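Uricase (Arthrobacter globiformis, PDB 2YZC) catalyses the oxidation of uric acid by molecular oxygen to 5-hydroxyisourate, which is then processed to (S)-allantoin. Local coordinates at residues I146-G152 / V186-Y192; G106-Q112 / R133-I139; S246-H251 / P275-I279. One frame throughout, in Å; residues are numbered along the deposited sequence.

Overall arrangement
All three contacts are antiparallel strand pairs of one long curved sheet. Contacts 1 and 2 are buried and lie side by side: strands 131-140 and 143-157 follow each other in the chain and are bonded to each other, Val147 to Val136 and Gly149 to Thr134. Contact 3 is joined to contact 1 where Ser187 bonds to Ser246, but its nearest atoms are about 11 Å from contact 2. On contacts 1 and 2, one face is mainly apolar and aromatic, though contact 2 adds Arg133 and Gln112 there, while the other carries an arginine-glutamate salt bridge. Contact 3, partly buried and farthest from the chain centre, meets another subunit and turns Asn249 and His251 to allantoate.

Contact 1 (I146-G152 / V186-Y192); sequences IVAGIEG and VSARWRY
Ala148 and Trp190 face each other as a hydrogen-bonded pair at the middle of two antiparallel strands, 146-152 and 186-192. Their backbones bond both ways, with Trp190 N to Ala148 O at 2.8 Å; Ile150 and Ala188 repeat the pattern, and Tyr192 N closes on Ile146 O. The apolar contacts gather on the Ala148 side. Trp190 has CG between its backbone N and carbonyl carbon (chi1 55°), which folds the indole back over the neighbouring strand. Gly149 CA makes a CH-pi contact over its six-membered ring, 3.9 Å from the centroid, and a side chain on Gly149 would run into Arg189 CG. Ala148 CB fits between the indole and Tyr192 CE2, 3.8 Å from the latter. Trp190 NE1, donating in its ring plane to Tyr192 OH at 2.9 Å, helps to fix the indole rotation. The charged contact lies on the other face: Arg189 NH2 reaches Glu151 OE2 at 2.7 Å, the carboxylate coming to the guanidinium edge while its oxygen is met from above its own plane. Helix 199-216 covers the aromatic face through Val206 and Val202, an antiparallel sheet backed by helices as in the tunnelling fold of uricases.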
loop_
_atom_site.group_PDB
_atom_site.type_symbol
_atom_site.label_atom_id
_atom_site.label_comp_id
_atom_site.label_asym_id
_atom_site.label_seq_id
_atom_site.Cartn_x
_atom_site.Cartn_y
_atom_site.Cartn_z
ATOM N N ILE A 146 29.817 2.269 2.151
ATOM C CA ILE A 146 28.747 1.684 1.351
ATOM C C ILE A 146 28.089 0.473 2.004
ATOM O O ILE A 146 28.769 -0.440 2.496
ATOM C CB ILE A 146 29.269 1.238 -0.030
ATOM C CG1 ILE A 146 29.812 2.442 -0.796
ATOM C CG2 ILE A 146 28.156 0.560 -0.813
ATOM C CD1 ILE A 146 30.479 2.072 -2.107
ATOM N N VAL A 147 26.759 0.481 1.998
ATOM C CA VAL A 147 25.954 -0.609 2.537
ATOM C C VAL A 147 25.042 -1.096 1.415
ATOM O O VAL A 147 24.246 -0.321 0.883
ATOM C CB VAL A 147 25.071 -0.139 3.726
ATOM C CG1 VAL A 147 24.022 -1.203 4.067
ATOM C CG2 VAL A 147 25.943 0.143 4.947
ATOM N N ALA A 148 25.174 -2.366 1.040
ATOM C CA ALA A 148 24.327 -2.941 -0.000
ATOM C C ALA A 148 23.315 -3.829 0.706
ATOM O O ALA A 148 23.521 -4.215 1.851
ATOM C CB ALA A 148 25.164 -3.769 -0.983
ATOM N N GLY A 149 22.214 -4.148 0.040
ATOM C CA GLY A 149 21.236 -4.988 0.691
ATOM C C GLY A 149 20.221 -5.598 -0.244
ATOM O O GLY A 149 20.239 -5.371 -1.455
ATOM N N ILE A 150 19.336 -6.393 0.336
ATOM C CA ILE A 150 18.285 -7.040 -0.422
ATOM C C ILE A 150 17.029 -6.969 0.429
ATOM O O ILE A 150 17.098 -6.990 1.660
ATOM C CB ILE A 150 18.642 -8.514 -0.721
ATOM C CG1 ILE A 150 17.573 -9.142 -1.621
ATOM C CG2 ILE A 150 18.767 -9.293 0.578
ATOM C CD1 ILE A 150 17.951 -10.517 -2.139
ATOM N N GLU A 151 15.880 -6.852 -0.222
ATOM C CA GLU A 151 14.626 -6.797 0.505
ATOM C C GLU A 151 13.513 -7.356 -0.363
ATOM O O GLU A 151 13.696 -7.553 -1.565
ATOM C CB GLU A 151 14.310 -5.354 0.922
ATOM C CG GLU A 151 14.136 -4.374 -0.226
ATOM C CD GLU A 151 14.130 -2.926 0.249
ATOM O OE1 GLU A 151 13.704 -2.037 -0.523
ATOM O OE2 GLU A 151 14.561 -2.676 1.393
ATOM N N GLY A 152 12.380 -7.651 0.266
ATOM C CA GLY A 152 11.237 -8.170 -0.464
ATOM C C GLY A 152 11.377 -9.588 -0.979
ATOM O O GLY A 152 10.589 -10.022 -1.817
ATOM N N VAL A 186 13.218 -11.928 3.589
ATOM C CA VAL A 186 14.617 -11.629 3.812
ATOM C C VAL A 186 14.932 -10.163 3.559
ATOM O O VAL A 186 14.753 -9.657 2.450
ATOM C CB VAL A 186 15.533 -12.485 2.920
ATOM C CG1 VAL A 186 16.994 -12.165 3.227
ATOM C CG2 VAL A 186 15.253 -13.965 3.150
ATOM N N SER A 187 15.370 -9.487 4.616
ATOM C CA SER A 187 15.775 -8.089 4.560
ATOM C C SER A 187 17.160 -8.120 5.175
ATOM O O SER A 187 17.304 -8.385 6.369
ATOM C CB SER A 187 14.868 -7.199 5.418
ATOM O OG SER A 187 13.658 -6.889 4.753
ATOM N N ALA A 188 18.178 -7.890 4.358
ATOM C CA ALA A 188 19.544 -7.915 4.861
ATOM C C ALA A 188 20.330 -6.751 4.296
ATOM O O ALA A 188 20.108 -6.330 3.166
ATOM C CB ALA A 188 20.214 -9.226 4.479
ATOM N N ARG A 189 21.247 -6.230 5.100
ATOM C CA ARG A 189 22.091 -5.128 4.675
ATOM C C ARG A 189 23.495 -5.382 5.203
ATOM O O ARG A 189 23.677 -5.728 6.374
ATOM C CB ARG A 189 21.523 -3.808 5.197
ATOM C CG ARG A 189 20.370 -3.309 4.338
ATOM C CD ARG A 189 19.542 -2.250 5.026
ATOM N NE ARG A 189 18.526 -1.698 4.130
ATOM C CZ ARG A 189 17.630 -2.419 3.459
ATOM N NH1 ARG A 189 17.609 -3.743 3.569
ATOM N NH2 ARG A 189 16.745 -1.812 2.679
ATOM N N TRP A 190 24.479 -5.245 4.323
ATOM C CA TRP A 190 25.865 -5.479 4.701
ATOM C C TRP A 190 26.758 -4.293 4.339
ATOM O O TRP A 190 26.595 -3.655 3.290
ATOM C CB TRP A 190 26.361 -6.787 4.057
ATOM C CG TRP A 190 26.197 -6.863 2.561
ATOM C CD1 TRP A 190 27.133 -6.549 1.619
ATOM C CD2 TRP A 190 25.035 -7.301 1.839
ATOM N NE1 TRP A 190 26.633 -6.768 0.358
ATOM C CE2 TRP A 190 25.347 -7.230 0.463
ATOM C CE3 TRP A 190 23.763 -7.748 2.221
ATOM C CZ2 TRP A 190 24.434 -7.590 -0.537
ATOM C CZ3 TRP A 190 22.851 -8.108 1.222
ATOM C CH2 TRP A 190 23.195 -8.026 -0.139
ATOM N N ARG A 191 27.689 -3.987 5.236
ATOM C CA ARG A 191 28.598 -2.866 5.049
ATOM C C ARG A 191 29.967 -3.314 4.553
ATOM O O ARG A 191 30.595 -4.189 5.145
ATOM C CB ARG A 191 28.762 -2.105 6.366
ATOM C CG ARG A 191 29.718 -0.913 6.282
ATOM C CD ARG A 191 29.708 -0.106 7.576
ATOM N NE ARG A 191 30.322 -0.817 8.695
ATOM C CZ ARG A 191 31.636 -0.980 8.846
ATOM N NH1 ARG A 191 32.477 -0.485 7.947
ATOM N NH2 ARG A 191 32.112 -1.629 9.899
ATOM N N TYR A 192 30.422 -2.704 3.462
ATOM C CA TYR A 192 31.720 -3.028 2.897
ATOM C C TYR A 192 32.788 -2.227 3.631
ATOM O O TYR A 192 32.543 -1.098 4.047
ATOM C CB TYR A 192 31.748 -2.676 1.409
ATOM C CG TYR A 192 30.813 -3.515 0.564
ATOM C CD1 TYR A 192 30.949 -4.901 0.510
ATOM C CD2 TYR A 192 29.805 -2.924 -0.198
ATOM C CE1 TYR A 192 30.111 -5.682 -0.284
ATOM C CE2 TYR A 192 28.959 -3.695 -0.999
ATOM C CZ TYR A 192 29.121 -5.073 -1.036
ATOM O OH TYR A 192 28.303 -5.842 -1.828
HETATM O O HOH W 1 32.537 1.117 2.074
HETATM O O HOH W 2 11.838 -7.528 2.974
#

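Contact 2 (G106-Q112 / R133-I139); sequences GRWAAQQ and RTAVLEI
Arg107 grips Glu138 across a non-hydrogen-bonded pair of the antiparallel strands 106-112 and 133-139, whose backbones bond both ways at Gly106-Ile139, Trp108-Leu137, Ala110-Ala135 and Gln112-Arg133. Its NH1 lies 2.7 Å from Glu138 OE1, with the oxygen in the guanidinium plane but met from above the carboxylate, the planes 83° apart. CG is anti to the backbone N (chi1 -177°) and the chain runs out extended, which carries the flat group over Val136, whose CG1 sits 3.4 Å from CZ above its centre. A leucine in place of Arg107 would probably cost Glu138 this partner, leaving it Arg49, and uncover the Val136 methyl. On the opposite face Trp108 CZ3 meets Ile139 CD1 at 3.7 Å, and Trp108 CE3 meets Leu137 CD2 at 4.1 Å. Gln112 and Arg133 run alongside each other there, Gln112 OE1 resting over the guanidinium face. This pair belongs to the first of the two uricase family regions, where the antiparallel sheet packs against helix 85-99, with Leu90 on Leu137 and Thr97 on Trp108 and Ile139. Farther out, Arg49 gives Glu138 OE1 a second salt bridge and Ile294 O accepts from Arg107 NH1. Asp200 and Glu86 hold Arg133, while Thr85 OG1 bonds Gln112 OE1.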
loop_
_atom_site.group_PDB
_atom_site.type_symbol
_atom_site.label_atom_id
_atom_site.label_comp_id
_atom_site.label_asym_id
_atom_site.label_seq_id
_atom_site.Cartn_x
_atom_site.Cartn_y
_atom_site.Cartn_z
ATOM N N GLY A 106 27.205 13.573 2.805
ATOM C CA GLY A 106 25.827 13.341 2.423
ATOM C C GLY A 106 25.468 11.874 2.441
ATOM O O GLY A 106 26.242 11.032 2.898
ATOM N N ARG A 107 24.281 11.570 1.933
ATOM C CA ARG A 107 23.795 10.203 1.885
ATOM C C ARG A 107 23.073 10.012 0.554
ATOM O O ARG A 107 22.122 10.728 0.244
ATOM C CB ARG A 107 22.831 9.953 3.052
ATOM C CG ARG A 107 22.306 8.525 3.153
ATOM C CD ARG A 107 21.242 8.419 4.240
ATOM N NE ARG A 107 20.678 7.073 4.348
ATOM C CZ ARG A 107 21.214 6.076 5.051
ATOM N NH1 ARG A 107 22.343 6.252 5.732
ATOM N NH2 ARG A 107 20.614 4.889 5.072
ATOM N N TRP A 108 23.551 9.068 -0.242
ATOM C CA TRP A 108 22.941 8.787 -1.532
ATOM C C TRP A 108 22.516 7.331 -1.498
ATOM O O TRP A 108 23.299 6.450 -1.134
ATOM C CB TRP A 108 23.944 9.055 -2.654
ATOM C CG TRP A 108 24.303 10.511 -2.727
ATOM C CD1 TRP A 108 23.655 11.482 -3.444
ATOM C CD2 TRP A 108 25.308 11.183 -1.962
ATOM N NE1 TRP A 108 24.194 12.719 -3.164
ATOM C CE2 TRP A 108 25.210 12.562 -2.257
ATOM C CE3 TRP A 108 26.283 10.754 -1.049
ATOM C CZ2 TRP A 108 26.051 13.516 -1.670
ATOM C CZ3 TRP A 108 27.116 11.704 -0.466
ATOM C CH2 TRP A 108 26.993 13.068 -0.781
ATOM N N ALA A 109 21.265 7.082 -1.865
ATOM C CA ALA A 109 20.744 5.728 -1.830
ATOM C C ALA A 109 19.943 5.389 -3.069
ATOM O O ALA A 109 19.488 6.270 -3.806
ATOM C CB ALA A 109 19.887 5.541 -0.583
ATOM N N ALA A 110 19.770 4.095 -3.299
ATOM C CA ALA A 110 19.017 3.656 -4.453
ATOM C C ALA A 110 18.482 2.253 -4.300
ATOM O O ALA A 110 19.054 1.416 -3.599
ATOM C CB ALA A 110 19.884 3.730 -5.710
ATOM N N GLN A 111 17.348 2.031 -4.941
ATOM C CA GLN A 111 16.727 0.728 -4.991
ATOM C C GLN A 111 16.951 0.375 -6.454
ATOM O O GLN A 111 16.874 1.251 -7.321
ATOM C CB GLN A 111 15.231 0.820 -4.690
ATOM C CG GLN A 111 14.914 0.971 -3.210
ATOM C CD GLN A 111 13.439 1.204 -2.955
ATOM O OE1 GLN A 111 12.903 0.801 -1.921
ATOM N NE2 GLN A 111 12.780 1.866 -3.888
ATOM N N GLN A 112 17.274 -0.885 -6.721
ATOM C CA GLN A 112 17.495 -1.342 -8.089
ATOM C C GLN A 112 16.442 -2.395 -8.366
ATOM O O GLN A 112 16.276 -3.332 -7.581
ATOM C CB GLN A 112 18.885 -1.962 -8.247
ATOM C CG GLN A 112 19.205 -2.398 -9.679
ATOM C CD GLN A 112 20.579 -3.030 -9.805
ATOM O OE1 GLN A 112 21.517 -2.631 -9.126
ATOM N NE2 GLN A 112 20.702 -4.015 -10.689
ATOM N N ARG A 133 17.039 -4.812 -4.842
ATOM C CA ARG A 133 18.406 -4.603 -4.386
ATOM C C ARG A 133 18.562 -3.154 -3.934
ATOM O O ARG A 133 18.012 -2.239 -4.554
ATOM C CB ARG A 133 19.373 -4.924 -5.527
ATOM C CG ARG A 133 20.828 -4.538 -5.285
ATOM C CD ARG A 133 21.689 -5.034 -6.439
ATOM N NE ARG A 133 23.055 -4.527 -6.373
ATOM C CZ ARG A 133 24.000 -4.811 -7.264
ATOM N NH1 ARG A 133 23.730 -5.608 -8.292
ATOM N NH2 ARG A 133 25.211 -4.281 -7.140
ATOM N N THR A 134 19.308 -2.949 -2.850
ATOM C CA THR A 134 19.508 -1.609 -2.329
ATOM C C THR A 134 20.983 -1.276 -2.147
ATOM O O THR A 134 21.827 -2.163 -2.022
ATOM C CB THR A 134 18.813 -1.429 -0.960
ATOM O OG1 THR A 134 19.454 -2.260 0.019
ATOM C CG2 THR A 134 17.344 -1.814 -1.050
ATOM N N ALA A 135 21.282 0.017 -2.137
ATOM C CA ALA A 135 22.642 0.493 -1.933
ATOM C C ALA A 135 22.544 1.858 -1.270
ATOM O O ALA A 135 21.692 2.674 -1.622
ATOM C CB ALA A 135 23.389 0.598 -3.267
ATOM N N VAL A 136 23.407 2.091 -0.290
ATOM C CA VAL A 136 23.433 3.358 0.418
ATOM C C VAL A 136 24.882 3.765 0.545
ATOM O O VAL A 136 25.725 2.965 0.955
ATOM C CB VAL A 136 22.847 3.243 1.848
ATOM C CG1 VAL A 136 23.058 4.551 2.599
ATOM C CG2 VAL A 136 21.357 2.911 1.787
ATOM N N LEU A 137 25.171 5.003 0.168
ATOM C CA LEU A 137 26.519 5.536 0.275
ATOM C C LEU A 137 26.468 6.738 1.193
ATOM O O LEU A 137 25.573 7.574 1.077
ATOM C CB LEU A 137 27.046 5.998 -1.098
ATOM C CG LEU A 137 28.240 6.970 -1.034
ATOM C CD1 LEU A 137 29.495 6.233 -0.579
ATOM C CD2 LEU A 137 28.472 7.606 -2.405
ATOM N N GLU A 138 27.399 6.809 2.136
ATOM C CA GLU A 138 27.477 7.969 3.001
ATOM C C GLU A 138 28.905 8.470 2.924
ATOM O O GLU A 138 29.850 7.692 3.029
ATOM C CB GLU A 138 27.110 7.643 4.455
ATOM C CG GLU A 138 25.612 7.732 4.744
ATOM C CD GLU A 138 25.293 8.020 6.208
ATOM O OE1 GLU A 138 24.092 8.069 6.558
ATOM O OE2 GLU A 138 26.238 8.205 7.010
ATOM N N ILE A 139 29.055 9.769 2.702
ATOM C CA ILE A 139 30.373 10.378 2.628
ATOM C C ILE A 139 30.532 11.303 3.822
ATOM O O ILE A 139 29.635 12.089 4.142
ATOM C CB ILE A 139 30.567 11.211 1.337
ATOM C CG1 ILE A 139 30.606 10.292 0.114
ATOM C CG2 ILE A 139 31.873 12.003 1.420
ATOM C CD1 ILE A 139 30.717 11.043 -1.215
#

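Contact 3 (S246-H251 / P275-I279); sequences SLPNKH and PYGLI. With 1AL (allantoate ion), chain I.
Strands 246-249 and 276-279 run antiparallel at 156°, Leu247 and Ile279 bonding both ways and Asn249 N reaching Gly277 O at 2.6 Å, while the return bond from Gly277 N is weak. Pro248 CB packs on Tyr276 CD2 at 3.6 Å, and Leu278 CD1 lies 3.7 Å from Ser246 OG, a hydroxyl that bonds to Glu280. On the other face, a chi1 of -162° swings the Asn249 amide away from its backbone N and out to the allantoate: ND2 donates to the carboxylate oxygen O6 at 2.8 Å, and Ile279 CD1 presses on that same oxygen. A side chain on Gly277 would collide with O7, the other carboxylate oxygen. His251 presents its ring edge to O7, the NE2 bond being straight but weak at 3.4 Å, while Asn249 O sits over the centre of one ring face. The third subunit completes the site: its Thr67 and Asp68 bond the ligand, its Lys22 packs on His251, and its strand extends the sheet beyond 276-279. Lys22 and Thr67 of that subunit and His251 are assigned to the charge relay, consistent with a site shared between subunits, where Asn249 grips the carboxylate firmly and His251 only weakly.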
loop_
_atom_site.group_PDB
_atom_site.type_symbol
_atom_site.label_atom_id
_atom_site.label_comp_id
_atom_site.label_asym_id
_atom_site.label_seq_id
_atom_site.Cartn_x
_atom_site.Cartn_y
_atom_site.Cartn_z
ATOM N N SER A 246 16.791 -8.356 9.394
ATOM C CA SER A 246 15.524 -8.117 10.061
ATOM C C SER A 246 14.609 -9.153 9.421
ATOM O O SER A 246 14.223 -9.019 8.258
ATOM C CB SER A 246 15.028 -6.703 9.766
ATOM O OG SER A 246 13.827 -6.439 10.464
ATOM N N LEU A 247 14.283 -10.194 10.180
ATOM C CA LEU A 247 13.462 -11.276 9.666
ATOM C C LEU A 247 12.158 -11.498 10.406
ATOM O O LEU A 247 12.155 -11.835 11.586
ATOM C CB LEU A 247 14.255 -12.583 9.696
ATOM C CG LEU A 247 15.632 -12.596 9.028
ATOM C CD1 LEU A 247 16.251 -13.973 9.177
ATOM C CD2 LEU A 247 15.494 -12.230 7.557
ATOM N N PRO A 248 11.024 -11.297 9.724
ATOM C CA PRO A 248 9.756 -11.521 10.414
ATOM C C PRO A 248 9.467 -13.017 10.398
ATOM O O PRO A 248 9.899 -13.728 9.486
ATOM C CB PRO A 248 8.755 -10.746 9.558
ATOM C CG PRO A 248 9.328 -10.874 8.179
ATOM C CD PRO A 248 10.809 -10.630 8.427
ATOM N N ASN A 249 8.784 -13.509 11.423
ATOM C CA ASN A 249 8.411 -14.910 11.423
ATOM C C ASN A 249 6.943 -14.840 11.023
ATOM O O ASN A 249 6.072 -14.608 11.865
ATOM C CB ASN A 249 8.547 -15.545 12.803
ATOM C CG ASN A 249 8.583 -17.063 12.728
ATOM O OD1 ASN A 249 8.014 -17.653 11.814
ATOM N ND2 ASN A 249 9.252 -17.698 13.684
ATOM N N LYS A 250 6.682 -15.000 9.729
ATOM C CA LYS A 250 5.328 -14.924 9.194
ATOM C C LYS A 250 4.623 -16.239 9.458
ATOM O O LYS A 250 4.829 -17.231 8.764
ATOM C CB LYS A 250 5.386 -14.605 7.699
ATOM C CG LYS A 250 6.265 -13.386 7.425
ATOM C CD LYS A 250 5.972 -12.732 6.094
ATOM C CE LYS A 250 6.350 -13.608 4.933
ATOM N NZ LYS A 250 6.058 -12.898 3.660
ATOM N N HIS A 251 3.788 -16.220 10.485
ATOM C CA HIS A 251 3.081 -17.406 10.940
ATOM C C HIS A 251 2.104 -18.073 9.996
ATOM O O HIS A 251 1.207 -17.444 9.444
ATOM C CB HIS A 251 2.373 -17.092 12.258
ATOM C CG HIS A 251 3.279 -16.526 13.308
ATOM N ND1 HIS A 251 2.984 -15.372 14.002
ATOM C CD2 HIS A 251 4.474 -16.954 13.780
ATOM C CE1 HIS A 251 3.960 -15.113 14.857
ATOM N NE2 HIS A 251 4.875 -16.058 14.742
ATOM N N PRO A 275 -0.420 -10.493 14.222
ATOM C CA PRO A 275 0.961 -10.047 14.435
ATOM C C PRO A 275 1.972 -11.045 13.870
ATOM O O PRO A 275 1.598 -12.100 13.356
ATOM C CB PRO A 275 1.041 -9.922 15.954
ATOM C CG PRO A 275 0.201 -11.085 16.412
ATOM C CD PRO A 275 -1.005 -11.031 15.467
ATOM N N TYR A 276 3.253 -10.702 13.947
ATOM C CA TYR A 276 4.301 -11.587 13.464
ATOM C C TYR A 276 5.532 -11.443 14.342
ATOM O O TYR A 276 5.757 -10.397 14.945
ATOM C CB TYR A 276 4.681 -11.268 12.009
ATOM C CG TYR A 276 4.977 -9.805 11.738
ATOM C CD1 TYR A 276 3.942 -8.907 11.495
ATOM C CD2 TYR A 276 6.289 -9.316 11.728
ATOM C CE1 TYR A 276 4.193 -7.556 11.245
ATOM C CE2 TYR A 276 6.552 -7.957 11.477
ATOM C CZ TYR A 276 5.494 -7.089 11.236
ATOM O OH TYR A 276 5.715 -5.756 10.974
ATOM N N GLY A 277 6.320 -12.503 14.430
ATOM C CA GLY A 277 7.531 -12.414 15.217
ATOM C C GLY A 277 8.503 -11.584 14.395
ATOM O O GLY A 277 8.451 -11.605 13.165
ATOM N N LEU A 278 9.371 -10.831 15.062
ATOM C CA LEU A 278 10.358 -10.020 14.360
ATOM C C LEU A 278 11.692 -10.257 15.052
ATOM O O LEU A 278 11.893 -9.836 16.192
ATOM C CB LEU A 278 9.982 -8.541 14.410
ATOM C CG LEU A 278 10.918 -7.594 13.653
ATOM C CD1 LEU A 278 11.025 -8.025 12.187
ATOM C CD2 LEU A 278 10.396 -6.167 13.765
ATOM N N ILE A 279 12.574 -10.972 14.362
ATOM C CA ILE A 279 13.895 -11.326 14.878
ATOM C C ILE A 279 14.944 -10.519 14.116
ATOM O O ILE A 279 14.972 -10.536 12.884
ATOM C CB ILE A 279 14.150 -12.851 14.700
ATOM C CG1 ILE A 279 13.410 -13.645 15.784
ATOM C CG2 ILE A 279 15.633 -13.160 14.797
ATOM C CD1 ILE A 279 11.906 -13.448 15.821
HETATM C C1 1AL I . 11.445 -18.274 17.178
HETATM O O2 1AL I . 12.371 -18.781 16.522
HETATM N N3 1AL I . 11.661 -17.386 18.186
HETATM N N4 1AL I . 10.173 -18.686 16.783
HETATM C C5 1AL I . 8.972 -16.346 16.313
HETATM O O6 1AL I . 9.984 -15.950 15.706
HETATM O O7 1AL I . 7.864 -15.786 16.319
HETATM C C8 1AL I . 9.026 -17.786 16.908
HETATM C C9 1AL I . 7.682 -17.598 18.947
HETATM O O10 1AL I . 6.488 -17.441 19.278
HETATM N N11 1AL I . 8.722 -17.076 19.670
HETATM N N12 1AL I . 8.038 -18.300 17.849
HETATM O O HOH W 3 -0.203 -14.071 13.978
HETATM O O HOH W 4 2.267 -13.569 11.055
#